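Local coordinates for protein YPM (Yersinia pseudotuberculosis, PDB 1PM4) that acts as a superantigenic mitogen and, as superantigens do, probably drives T-cell proliferation by engaging T-cell receptors together with MHC class II molecules, at residues I3-T8 against A102-D107; G32-V37 against L49-N54; N44-L49 against K89-E94; W84-K89 against Y98-T103. One frame throughout, in Å; residues are numbered along the deposited sequence.

From the N terminus, 3-8 opens contact 1, which closes only at 102-107 and encloses contacts 2 and 3. Strand 32-37 opens contact 2 and 49-54 closes it, but 44-49 has already started contact 3, so the two cross and share L49. Contact 4 opens at 84-89 once contact 2 is complete. Contact 3 closes at 89-94 before contact 4 closes at 98-103, which makes these two cross as well, sharing K89; contact 4 ends on the same strand as contact 1, sharing A102 and T103. Contacts 1 and 3 pair neighbouring strands, one in each four-stranded sheet of the jelly roll; contacts 2 and 4 join the two sheets face to face through the core.

Contact 1 of 4, residues I3-T8 against A102-D107; sequences IPNIAT and ATVHDD
The carbonyl oxygen of N5 is gripped by one hydrogen bond and one weaker CA-H...O contact, and its shorter, in-plane bond makes it the best-held polar atom here. That bond comes from V104 N, 2.8 Å from N5 O, and is nearly straight (163°). T103 CA adds its hydrogen to the same acceptor, with 3.3 Å between T103 CA and N5 O. Further along, A7 and A102 form a hydrogen-bonded antiparallel pair: A7 N gives to A102 O at 2.9 Å, from above the carbonyl plane, and A102 N returns the bond to A7 O almost along its C=O axis. A CA-H...O contact from I6 CA gives A102 O the same count of two. I6 and T103 are the non-hydrogen-bonded pair between these bonds. CD1 of I6 crosses obliquely over T103, 3.6 Å from T103 OG1, a hydroxyl whose hydrogen-bond partner is the backbone of Y35 on the next strand. The methyl of A7, on the other face, meets V104 CG1 at 3.8 Å.

N5 has CG anti to its backbone N (chi1 -169°), which swings the amide across V104. Its ND2 lies 3.7 Å from V104 CG2, and although it comes close to D106 O, the angle is too poor for a hydrogen bond. Water 1 takes the backbone N-H of N5 and gives to V104 O at 2.7 Å, extending the ladder where the strands part. Register is set by peptide groups, while the N5 amide, the aliphatic groups of I6, A7 and V104 and one water pack around them.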
loop_
_atom_site.group_PDB
_atom_site.type_symbol
_atom_site.label_atom_id
_atom_site.label_comp_id
_atom_site.label_asym_id
_atom_site.label_seq_id
_atom_site.Cartn_x
_atom_site.Cartn_y
_atom_site.Cartn_z
ATOM N N ILE A 3 12.641 21.864 -3.331
ATOM C CA ILE A 3 12.698 22.653 -2.063
ATOM C C ILE A 3 12.622 21.800 -0.741
ATOM O O ILE A 3 12.525 22.361 0.353
ATOM C CB ILE A 3 11.555 23.739 -2.081
ATOM C CG1 ILE A 3 10.248 23.172 -2.671
ATOM C CG2 ILE A 3 12.008 25.031 -2.801
ATOM C CD1 ILE A 3 10.010 23.472 -4.167
ATOM N N PRO A 4 12.669 20.469 -0.823
ATOM C CA PRO A 4 12.333 19.611 0.336
ATOM C C PRO A 4 13.218 19.727 1.610
ATOM O O PRO A 4 14.452 19.839 1.565
ATOM C CB PRO A 4 12.464 18.182 -0.224
ATOM C CG PRO A 4 13.255 18.305 -1.474
ATOM C CD PRO A 4 13.025 19.673 -2.015
ATOM N N ASN A 5 12.578 19.652 2.757
ATOM C CA ASN A 5 13.311 19.711 4.008
ATOM C C ASN A 5 13.468 18.270 4.528
ATOM O O ASN A 5 12.470 17.682 4.900
ATOM C CB ASN A 5 12.554 20.547 4.999
ATOM C CG ASN A 5 13.365 20.877 6.253
ATOM O OD1 ASN A 5 14.539 20.523 6.369
ATOM N ND2 ASN A 5 12.732 21.569 7.204
ATOM N N ILE A 6 14.669 17.726 4.435
ATOM C CA ILE A 6 14.986 16.357 4.884
ATOM C C ILE A 6 15.896 16.507 6.095
ATOM O O ILE A 6 16.937 17.220 6.028
ATOM C CB ILE A 6 15.730 15.522 3.758
ATOM C CG1 ILE A 6 14.960 15.453 2.436
ATOM C CG2 ILE A 6 16.058 14.094 4.191
ATOM C CD1 ILE A 6 13.536 15.171 2.539
ATOM N N ALA A 7 15.566 15.872 7.205
ATOM C CA ALA A 7 16.432 15.847 8.389
ATOM C C ALA A 7 17.043 14.494 8.528
ATOM O O ALA A 7 16.509 13.536 7.965
ATOM C CB ALA A 7 15.628 16.092 9.631
ATOM N N THR A 8 18.040 14.360 9.394
ATOM C CA THR A 8 18.566 13.031 9.714
ATOM C C THR A 8 18.521 12.792 11.202
ATOM O O THR A 8 19.089 13.565 11.983
ATOM C CB THR A 8 20.033 12.887 9.218
ATOM O OG1 THR A 8 20.069 13.016 7.780
ATOM C CG2 THR A 8 20.594 11.488 9.571
ATOM N N ALA A 102 14.661 11.743 6.703
ATOM C CA ALA A 102 13.191 11.903 6.448
ATOM C C ALA A 102 12.735 13.319 6.219
ATOM O O ALA A 102 13.234 14.252 6.838
ATOM C CB ALA A 102 12.450 11.401 7.649
ATOM N N THR A 103 11.734 13.454 5.382
ATOM C CA THR A 103 11.019 14.706 5.216
ATOM C C THR A 103 10.538 15.206 6.553
ATOM O O THR A 103 9.981 14.452 7.296
ATOM C CB THR A 103 9.772 14.478 4.357
ATOM O OG1 THR A 103 10.155 13.995 3.101
ATOM C CG2 THR A 103 9.124 15.844 4.045
ATOM N N VAL A 104 10.852 16.445 6.888
ATOM C CA VAL A 104 10.245 17.057 8.049
ATOM C C VAL A 104 9.534 18.333 7.663
ATOM O O VAL A 104 9.853 18.975 6.678
ATOM C CB VAL A 104 11.229 17.346 9.167
ATOM C CG1 VAL A 104 11.829 16.048 9.673
ATOM C CG2 VAL A 104 12.325 18.256 8.724
ATOM N N HIS A 105 8.575 18.709 8.486
ATOM C CA HIS A 105 7.880 19.940 8.186
ATOM C C HIS A 105 8.415 21.096 8.977
ATOM O O HIS A 105 8.491 22.203 8.466
ATOM C CB HIS A 105 6.377 19.774 8.310
ATOM C CG HIS A 105 5.719 19.661 6.978
ATOM N ND1 HIS A 105 5.559 18.447 6.349
ATOM C CD2 HIS A 105 5.278 20.598 6.107
ATOM C CE1 HIS A 105 5.009 18.631 5.169
ATOM N NE2 HIS A 105 4.829 19.930 4.993
ATOM N N ASP A 106 8.817 20.870 10.218
ATOM C CA ASP A 106 9.441 21.978 10.941
ATOM C C ASP A 106 10.963 21.875 10.759
ATOM O O ASP A 106 11.466 21.868 9.612
ATOM C CB ASP A 106 8.955 22.041 12.416
ATOM C CG ASP A 106 7.885 23.143 12.657
ATOM O OD1 ASP A 106 7.817 24.136 11.895
ATOM O OD2 ASP A 106 7.067 23.077 13.605
ATOM N N ASP A 107 11.684 21.916 11.865
ATOM C CA ASP A 107 12.997 21.362 11.968
ATOM C C ASP A 107 12.913 20.179 12.938
ATOM O O ASP A 107 12.012 20.103 13.803
ATOM C CB ASP A 107 13.938 22.389 12.554
ATOM C CG ASP A 107 14.030 23.616 11.702
ATOM O OD1 ASP A 107 13.008 24.342 11.591
ATOM O OD2 ASP A 107 15.067 23.880 11.073
HETATM O O HOH W 1 9.575 19.130 4.007
#

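Contact 2 of 4, residues G32-V37 against L49-N54; sequences GELYAV and LILLRN
Two strands from different sheets run roughly antiparallel here, their axes 8.9 Å apart at closest approach, and no hydrogen bond joins them; the side chains do all the work. L49 holds CG anti to its backbone N (chi1 179°), and its CD2 branch reaches across to the methyl of A36, 4.1 Å from A36 CB. L51 repeats that conformation two residues on. L34 comes the other way with a different shape: its chi1 is -78° and the chain is extended beyond CG, so CD1 is the tip. That tip meets L51 CD2 loosely, at 4.5 Å from L34 CD1, and also approaches the guanidinium of R53, with 4.2 Å between L34 CD1 and R53 NH2.

R53 departs from the usual staggered positions at chi1 (-129°), then runs extended, laying its aliphatic length beside the core. Its charged end is paid for by other strands and turns: NE forms a salt bridge with D76, and NH1 gives a hydrogen bond to L82 O. W84 and W86 pack on the same residues from strand 84-90. Leucine branches and an alanine methyl meeting tip to tip between two facing sheets are the hydrophobic filling of a jelly-roll sandwich.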
loop_
_atom_site.group_PDB
_atom_site.type_symbol
_atom_site.label_atom_id
_atom_site.label_comp_id
_atom_site.label_asym_id
_atom_site.label_seq_id
_atom_site.Cartn_x
_atom_site.Cartn_y
_atom_site.Cartn_z
ATOM N N GLY A 32 2.278 16.850 -0.703
ATOM C CA GLY A 32 3.440 16.516 -1.506
ATOM C C GLY A 32 4.015 15.185 -1.084
ATOM O O GLY A 32 3.276 14.337 -0.582
ATOM N N GLU A 33 5.302 14.984 -1.300
ATOM C CA GLU A 33 5.883 13.688 -1.088
ATOM C C GLU A 33 6.502 13.619 0.332
ATOM O O GLU A 33 7.172 14.529 0.816
ATOM C CB GLU A 33 6.941 13.363 -2.165
ATOM C CG GLU A 33 7.842 12.121 -1.939
ATOM C CD GLU A 33 9.057 12.065 -2.892
ATOM O OE1 GLU A 33 8.834 11.872 -4.106
ATOM O OE2 GLU A 33 10.234 12.221 -2.455
ATOM N N LEU A 34 6.273 12.511 0.968
ATOM C CA LEU A 34 6.965 12.144 2.166
ATOM C C LEU A 34 8.047 11.210 1.666
ATOM O O LEU A 34 7.776 10.365 0.816
ATOM C CB LEU A 34 6.019 11.411 3.079
ATOM C CG LEU A 34 5.023 12.203 3.878
ATOM C CD1 LEU A 34 4.183 11.243 4.718
ATOM C CD2 LEU A 34 5.751 13.208 4.782
ATOM N N TYR A 35 9.257 11.355 2.177
ATOM C CA TYR A 35 10.405 10.520 1.788
ATOM C C TYR A 35 11.114 10.145 3.059
ATOM O O TYR A 35 11.232 10.953 3.979
ATOM C CB TYR A 35 11.316 11.304 0.863
ATOM C CG TYR A 35 12.691 10.761 0.724
ATOM C CD1 TYR A 35 13.002 9.954 -0.319
ATOM C CD2 TYR A 35 13.688 11.052 1.651
ATOM C CE1 TYR A 35 14.271 9.435 -0.462
ATOM C CE2 TYR A 35 14.942 10.522 1.530
ATOM C CZ TYR A 35 15.230 9.719 0.480
ATOM O OH TYR A 35 16.478 9.163 0.265
ATOM N N ALA A 36 11.587 8.911 3.132
ATOM C CA ALA A 36 12.507 8.541 4.194
ATOM C C ALA A 36 13.327 7.376 3.724
ATOM O O ALA A 36 12.930 6.641 2.856
ATOM C CB ALA A 36 11.793 8.187 5.509
ATOM N N VAL A 37 14.523 7.277 4.267
ATOM C CA VAL A 37 15.394 6.070 4.032
ATOM C C VAL A 37 16.125 5.809 5.315
ATOM O O VAL A 37 16.605 6.742 5.970
ATOM C CB VAL A 37 16.368 6.222 2.852
ATOM C CG1 VAL A 37 17.311 7.387 3.071
ATOM C CG2 VAL A 37 17.035 4.905 2.553
ATOM N N LEU A 49 11.687 -0.454 7.884
ATOM C CA LEU A 49 11.064 0.849 8.066
ATOM C C LEU A 49 9.602 0.783 7.617
ATOM O O LEU A 49 9.308 0.411 6.468
ATOM C CB LEU A 49 11.776 1.841 7.178
ATOM C CG LEU A 49 11.248 3.264 7.219
ATOM C CD1 LEU A 49 11.405 3.943 8.583
ATOM C CD2 LEU A 49 11.929 4.180 6.160
ATOM N N ILE A 50 8.723 1.200 8.503
ATOM C CA ILE A 50 7.297 1.173 8.235
ATOM C C ILE A 50 6.758 2.587 8.392
ATOM O O ILE A 50 7.033 3.259 9.379
ATOM C CB ILE A 50 6.576 0.243 9.199
ATOM C CG1 ILE A 50 7.193 -1.136 9.173
ATOM C CG2 ILE A 50 5.093 0.174 8.834
ATOM C CD1 ILE A 50 6.732 -2.015 10.357
ATOM N N LEU A 51 6.050 3.075 7.370
ATOM C CA LEU A 51 5.308 4.317 7.416
ATOM C C LEU A 51 3.890 4.072 7.890
ATOM O O LEU A 51 3.134 3.266 7.296
ATOM C CB LEU A 51 5.326 4.995 6.017
ATOM C CG LEU A 51 4.447 6.272 5.915
ATOM C CD1 LEU A 51 4.771 7.409 6.963
ATOM C CD2 LEU A 51 4.476 6.798 4.533
ATOM N N LEU A 52 3.548 4.701 9.020
ATOM C CA LEU A 52 2.193 4.669 9.518
ATOM C C LEU A 52 1.533 6.035 9.382
ATOM O O LEU A 52 2.194 7.088 9.557
ATOM C CB LEU A 52 2.202 4.235 10.939
ATOM C CG LEU A 52 3.028 2.970 11.277
ATOM C CD1 LEU A 52 3.346 3.084 12.734
ATOM C CD2 LEU A 52 2.225 1.833 11.008
ATOM N N ARG A 53 0.232 6.016 9.123
ATOM C CA ARG A 53 -0.584 7.230 9.114
ATOM C C ARG A 53 -1.711 7.157 10.115
ATOM O O ARG A 53 -2.260 6.092 10.340
ATOM C CB ARG A 53 -1.113 7.549 7.704
ATOM C CG ARG A 53 -0.792 9.034 7.369
ATOM C CD ARG A 53 -1.227 9.607 5.989
ATOM N NE ARG A 53 -0.529 10.844 5.551
ATOM C CZ ARG A 53 -0.137 11.848 6.347
ATOM N NH1 ARG A 53 -0.326 11.820 7.654
ATOM N NH2 ARG A 53 0.474 12.901 5.827
ATOM N N ASN A 54 -2.076 8.291 10.707
ATOM C CA ASN A 54 -3.256 8.335 11.544
ATOM C C ASN A 54 -4.462 8.502 10.610
ATOM O O ASN A 54 -4.553 9.447 9.845
ATOM C CB ASN A 54 -3.199 9.449 12.580
ATOM C CG ASN A 54 -4.093 9.163 13.806
ATOM O OD1 ASN A 54 -3.801 9.579 14.954
ATOM N ND2 ASN A 54 -5.188 8.433 13.563
#

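Contact 3 of 4, residues N44-L49 against K89-E94; sequences NADMTL and KNNSSE
The flat groups of D46 and N91 stand steeply against each other, carboxylate and amide planes 70° apart. N91 works at its edge: ND2 spends both hydrogens near the amide plane, one on T48 OG1 at 3.0 Å and almost straight (176°), the other on D46 OD1, also 3.0 Å from ND2. The carboxylate, by contrast, receives that donor from above its plane. With both N-H groups used and water 5 giving to N91 OD1, the amide's rotation is well fixed. The N90 amide is used differently. Its ND2 donates in plane to E94 O, while its OD1 takes S92 N from above the plane, which makes an Asx turn; S92 OG then accepts from E94 N in an ST turn.

Backbone bonds underlie this. N91 N gives to D46 O at 2.8 Å, and T48 and K89 exchange a reciprocal pair, in which K89 N lies 2.9 Å from T48 O. Waters 2 and 3 link N44 to E94 OE2, 2.8 Å from water 2, where the chains spread apart.

The contact lies at one end of the sheet, where strands 47-54 and 84-90 meet their loops. M47 turns inward to I13, L38 and S96 of the facing sheet, while K89 extends to K16 O beside strand 18-23.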
loop_
_atom_site.group_PDB
_atom_site.type_symbol
_atom_site.label_atom_id
_atom_site.label_comp_id
_atom_site.label_asym_id
_atom_site.label_seq_id
_atom_site.Cartn_x
_atom_site.Cartn_y
_atom_site.Cartn_z
ATOM N N ASN A 44 26.032 -5.043 8.564
ATOM C CA ASN A 44 25.216 -6.234 8.653
ATOM C C ASN A 44 23.792 -5.967 9.159
ATOM O O ASN A 44 23.053 -6.891 9.463
ATOM C CB ASN A 44 25.857 -7.244 9.582
ATOM C CG ASN A 44 27.246 -7.735 9.116
ATOM O OD1 ASN A 44 27.588 -7.659 7.942
ATOM N ND2 ASN A 44 28.017 -8.234 10.056
ATOM N N ALA A 45 23.417 -4.725 9.250
ATOM C CA ALA A 45 22.145 -4.395 9.856
ATOM C C ALA A 45 20.988 -5.019 9.106
ATOM O O ALA A 45 20.999 -5.093 7.840
ATOM C CB ALA A 45 22.014 -2.894 9.892
ATOM N N ASP A 46 19.985 -5.484 9.857
ATOM C CA ASP A 46 18.771 -6.047 9.319
ATOM C C ASP A 46 17.578 -5.344 9.978
ATOM O O ASP A 46 17.300 -5.605 11.186
ATOM C CB ASP A 46 18.727 -7.508 9.644
ATOM C CG ASP A 46 17.533 -8.198 9.056
ATOM O OD1 ASP A 46 16.610 -7.570 8.495
ATOM O OD2 ASP A 46 17.491 -9.459 9.153
ATOM N N MET A 47 16.999 -4.332 9.291
ATOM C CA MET A 47 15.940 -3.470 9.850
ATOM C C MET A 47 14.852 -3.198 8.814
ATOM O O MET A 47 15.050 -3.308 7.581
ATOM C CB MET A 47 16.523 -2.109 10.283
ATOM C CG MET A 47 17.619 -2.277 11.282
ATOM S SD MET A 47 18.189 -0.555 11.727
ATOM C CE MET A 47 19.655 -0.979 12.572
ATOM N N THR A 48 13.668 -2.933 9.333
ATOM C CA THR A 48 12.537 -2.570 8.530
ATOM C C THR A 48 12.026 -1.227 8.899
ATOM O O THR A 48 11.972 -0.894 10.059
ATOM C CB THR A 48 11.433 -3.693 8.698
ATOM O OG1 THR A 48 11.956 -4.957 8.240
ATOM C CG2 THR A 48 10.201 -3.402 7.832
ATOM N N LEU A 49 11.687 -0.454 7.884
ATOM C CA LEU A 49 11.064 0.849 8.066
ATOM C C LEU A 49 9.602 0.783 7.617
ATOM O O LEU A 49 9.308 0.411 6.468
ATOM C CB LEU A 49 11.776 1.841 7.178
ATOM C CG LEU A 49 11.248 3.264 7.219
ATOM C CD1 LEU A 49 11.405 3.943 8.583
ATOM C CD2 LEU A 49 11.929 4.180 6.160
ATOM N N LYS A 89 12.133 -1.031 12.952
ATOM C CA LYS A 89 12.187 -2.295 13.629
ATOM C C LYS A 89 13.564 -2.911 13.410
ATOM O O LYS A 89 13.974 -3.062 12.270
ATOM C CB LYS A 89 11.088 -3.243 13.172
ATOM C CG LYS A 89 11.149 -4.650 13.829
ATOM C CD LYS A 89 11.181 -4.748 15.404
ATOM C CE LYS A 89 11.332 -6.180 15.959
ATOM N NZ LYS A 89 10.853 -6.474 17.412
ATOM N N ASN A 90 14.252 -3.255 14.503
ATOM C CA ASN A 90 15.485 -4.010 14.397
ATOM C C ASN A 90 15.192 -5.501 14.355
ATOM O O ASN A 90 14.695 -6.064 15.334
ATOM C CB ASN A 90 16.435 -3.636 15.529
ATOM C CG ASN A 90 17.776 -4.286 15.362
ATOM O OD1 ASN A 90 18.016 -4.945 14.332
ATOM N ND2 ASN A 90 18.655 -4.105 16.317
ATOM N N ASN A 91 15.347 -6.115 13.188
ATOM C CA ASN A 91 15.051 -7.550 13.027
ATOM C C ASN A 91 16.156 -8.433 13.593
ATOM O O ASN A 91 15.967 -9.653 13.834
ATOM C CB ASN A 91 14.897 -7.807 11.540
ATOM C CG ASN A 91 13.797 -7.030 10.914
ATOM O OD1 ASN A 91 12.682 -6.950 11.475
ATOM N ND2 ASN A 91 14.065 -6.459 9.752
ATOM N N SER A 92 17.329 -7.852 13.769
ATOM C CA SER A 92 18.489 -8.542 14.319
ATOM C C SER A 92 18.536 -8.481 15.835
ATOM O O SER A 92 17.961 -7.567 16.460
ATOM C CB SER A 92 19.781 -7.873 13.776
ATOM O OG SER A 92 20.967 -8.390 14.310
ATOM N N SER A 93 19.221 -9.453 16.450
ATOM C CA SER A 93 19.510 -9.391 17.872
ATOM C C SER A 93 20.695 -8.436 18.187
ATOM O O SER A 93 20.977 -8.155 19.326
ATOM C CB SER A 93 19.749 -10.763 18.439
ATOM O OG SER A 93 18.627 -11.556 18.154
ATOM N N GLU A 94 21.394 -7.967 17.155
ATOM C CA GLU A 94 22.536 -7.078 17.282
ATOM C C GLU A 94 22.148 -5.634 17.459
ATOM O O GLU A 94 21.487 -5.029 16.602
ATOM C CB GLU A 94 23.468 -7.224 16.073
ATOM C CG GLU A 94 24.758 -6.433 16.169
ATOM C CD GLU A 94 25.809 -6.837 15.101
ATOM O OE1 GLU A 94 26.966 -6.565 15.334
ATOM O OE2 GLU A 94 25.460 -7.311 14.014
HETATM O O HOH W 2 23.054 -7.230 12.518
HETATM O O HOH W 3 27.142 -9.116 12.620
HETATM O O HOH W 4 20.266 -4.480 12.608
HETATM O O HOH W 5 10.265 -6.694 10.201
#

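Contact 4 of 4, residues W84-K89 against Y98-T103; sequences WIWKIK and YSLDAT
W86 and L100 cross at about a right angle, and the L100 methyl fits against the tryptophan. L100, CG anti to its backbone N, pushes its CD2 methyl into the angle between the W86 side-chain stem and its ring, 3.8 Å from W86 CB and nearly as close to the five-membered ring. A102, only a methyl, takes the next place along, A102 CB lying 3.7 Å from W86 NE1; a small residue meets the broad indole. At the other end I88 sends CD1, with chi1 at -60°, against the Y98 ring, 3.8 Å from Y98 CD1.

W84 brings just its CD1 corner over one face of the W86 indole, 3.4 Å above the plane and offset toward the rim. Where the two indoles and the T103 backbone converge, water 6 sits in plane at both ring edges, accepting from W84 NE1 at 3.0 Å and from W86 NE1, and donating to T103 O at 2.7 Å. One water thus bridges three polar groups.

Strands 84-90 and 96-103 belong to opposite sheets, and I13 covers the I88 and Y98 end, L49 backs L100, L34 packs on W84, and A36 and L51 close round W86.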
loop_
_atom_site.group_PDB
_atom_site.type_symbol
_atom_site.label_atom_id
_atom_site.label_comp_id
_atom_site.label_asym_id
_atom_site.label_seq_id
_atom_site.Cartn_x
_atom_site.Cartn_y
_atom_site.Cartn_z
ATOM N N TRP A 84 2.331 11.543 10.772
ATOM C CA TRP A 84 2.794 10.251 10.300
ATOM C C TRP A 84 3.799 9.779 11.309
ATOM O O TRP A 84 4.372 10.591 12.041
ATOM C CB TRP A 84 3.421 10.397 8.910
ATOM C CG TRP A 84 4.513 11.327 8.766
ATOM C CD1 TRP A 84 5.808 11.087 9.015
ATOM C CD2 TRP A 84 4.442 12.688 8.249
ATOM N NE1 TRP A 84 6.563 12.185 8.712
ATOM C CE2 TRP A 84 5.757 13.194 8.241
ATOM C CE3 TRP A 84 3.397 13.501 7.782
ATOM C CZ2 TRP A 84 6.084 14.519 7.816
ATOM C CZ3 TRP A 84 3.696 14.817 7.343
ATOM C CH2 TRP A 84 5.035 15.306 7.361
ATOM N N ILE A 85 4.029 8.479 11.318
ATOM C CA ILE A 85 5.111 7.849 12.077
ATOM C C ILE A 85 5.943 6.951 11.204
ATOM O O ILE A 85 5.441 6.122 10.388
ATOM C CB ILE A 85 4.532 7.051 13.222
ATOM C CG1 ILE A 85 4.046 8.009 14.289
ATOM C CG2 ILE A 85 5.569 6.026 13.872
ATOM C CD1 ILE A 85 3.212 7.245 15.293
ATOM N N TRP A 86 7.245 7.111 11.361
ATOM C CA TRP A 86 8.227 6.189 10.867
ATOM C C TRP A 86 8.559 5.187 11.995
ATOM O O TRP A 86 9.067 5.587 13.028
ATOM C CB TRP A 86 9.508 6.943 10.534
ATOM C CG TRP A 86 9.283 8.043 9.549
ATOM C CD1 TRP A 86 9.466 9.373 9.813
ATOM C CD2 TRP A 86 9.024 7.937 8.139
ATOM N NE1 TRP A 86 9.173 10.106 8.699
ATOM C CE2 TRP A 86 8.938 9.285 7.639
ATOM C CE3 TRP A 86 8.758 6.904 7.271
ATOM C CZ2 TRP A 86 8.646 9.576 6.353
ATOM C CZ3 TRP A 86 8.419 7.214 5.934
ATOM C CH2 TRP A 86 8.402 8.556 5.486
ATOM N N LYS A 87 8.236 3.920 11.795
ATOM C CA LYS A 87 8.620 2.897 12.741
ATOM C C LYS A 87 9.818 2.106 12.228
ATOM O O LYS A 87 9.771 1.567 11.124
ATOM C CB LYS A 87 7.448 1.940 12.936
ATOM C CG LYS A 87 7.727 0.788 13.805
ATOM C CD LYS A 87 6.446 0.039 14.227
ATOM C CE LYS A 87 6.752 -1.075 15.104
ATOM N NZ LYS A 87 5.552 -2.031 15.389
ATOM N N ILE A 88 10.850 2.073 13.018
ATOM C CA ILE A 88 12.094 1.365 12.756
ATOM C C ILE A 88 12.062 0.120 13.609
ATOM O O ILE A 88 12.047 0.209 14.859
ATOM C CB ILE A 88 13.356 2.210 13.162
ATOM C CG1 ILE A 88 13.380 3.531 12.344
ATOM C CG2 ILE A 88 14.622 1.446 12.899
ATOM C CD1 ILE A 88 14.268 4.632 12.920
ATOM N N LYS A 89 12.133 -1.031 12.952
ATOM C CA LYS A 89 12.187 -2.295 13.629
ATOM C C LYS A 89 13.564 -2.911 13.410
ATOM O O LYS A 89 13.974 -3.062 12.270
ATOM C CB LYS A 89 11.088 -3.243 13.172
ATOM C CG LYS A 89 11.149 -4.650 13.829
ATOM C CD LYS A 89 11.181 -4.748 15.404
ATOM C CE LYS A 89 11.332 -6.180 15.959
ATOM N NZ LYS A 89 10.853 -6.474 17.412
ATOM N N TYR A 98 21.524 3.433 13.990
ATOM C CA TYR A 98 20.664 3.774 12.847
ATOM C C TYR A 98 20.779 5.246 12.477
ATOM O O TYR A 98 21.186 6.084 13.301
ATOM C CB TYR A 98 19.202 3.420 13.142
ATOM C CG TYR A 98 18.523 4.372 14.135
ATOM C CD1 TYR A 98 17.860 5.503 13.725
ATOM C CD2 TYR A 98 18.485 4.064 15.497
ATOM C CE1 TYR A 98 17.324 6.373 14.627
ATOM C CE2 TYR A 98 17.864 4.874 16.393
ATOM C CZ TYR A 98 17.240 6.043 15.949
ATOM O OH TYR A 98 16.639 6.924 16.876
ATOM N N SER A 99 20.438 5.554 11.251
ATOM C CA SER A 99 20.182 6.916 10.836
ATOM C C SER A 99 18.976 6.891 9.916
ATOM O O SER A 99 18.837 6.018 9.055
ATOM C CB SER A 99 21.418 7.609 10.196
ATOM O OG SER A 99 21.810 7.024 8.960
ATOM N N LEU A 100 18.067 7.827 10.113
ATOM C CA LEU A 100 16.862 7.910 9.284
ATOM C C LEU A 100 16.900 9.318 8.644
ATOM O O LEU A 100 16.794 10.309 9.359
ATOM C CB LEU A 100 15.650 7.806 10.173
ATOM C CG LEU A 100 14.340 7.808 9.397
ATOM C CD1 LEU A 100 14.154 6.565 8.582
ATOM C CD2 LEU A 100 13.130 8.046 10.285
ATOM N N ASP A 101 16.999 9.370 7.345
ATOM C CA ASP A 101 16.788 10.590 6.610
ATOM C C ASP A 101 15.313 10.671 6.298
ATOM O O ASP A 101 14.738 9.712 5.760
ATOM C CB ASP A 101 17.529 10.573 5.317
ATOM C CG ASP A 101 19.000 10.438 5.453
ATOM O OD1 ASP A 101 19.611 10.677 6.513
ATOM O OD2 ASP A 101 19.636 9.992 4.471
ATOM N N ALA A 102 14.661 11.743 6.703
ATOM C CA ALA A 102 13.191 11.903 6.448
ATOM C C ALA A 102 12.735 13.319 6.219
ATOM O O ALA A 102 13.234 14.252 6.838
ATOM C CB ALA A 102 12.450 11.401 7.649
ATOM N N THR A 103 11.734 13.454 5.382
ATOM C CA THR A 103 11.019 14.706 5.216
ATOM C C THR A 103 10.538 15.206 6.553
ATOM O O THR A 103 9.981 14.452 7.296
ATOM C CB THR A 103 9.772 14.478 4.357
ATOM O OG1 THR A 103 10.155 13.995 3.101
ATOM C CG2 THR A 103 9.124 15.844 4.045
HETATM O O HOH W 6 9.370 12.916 9.422
#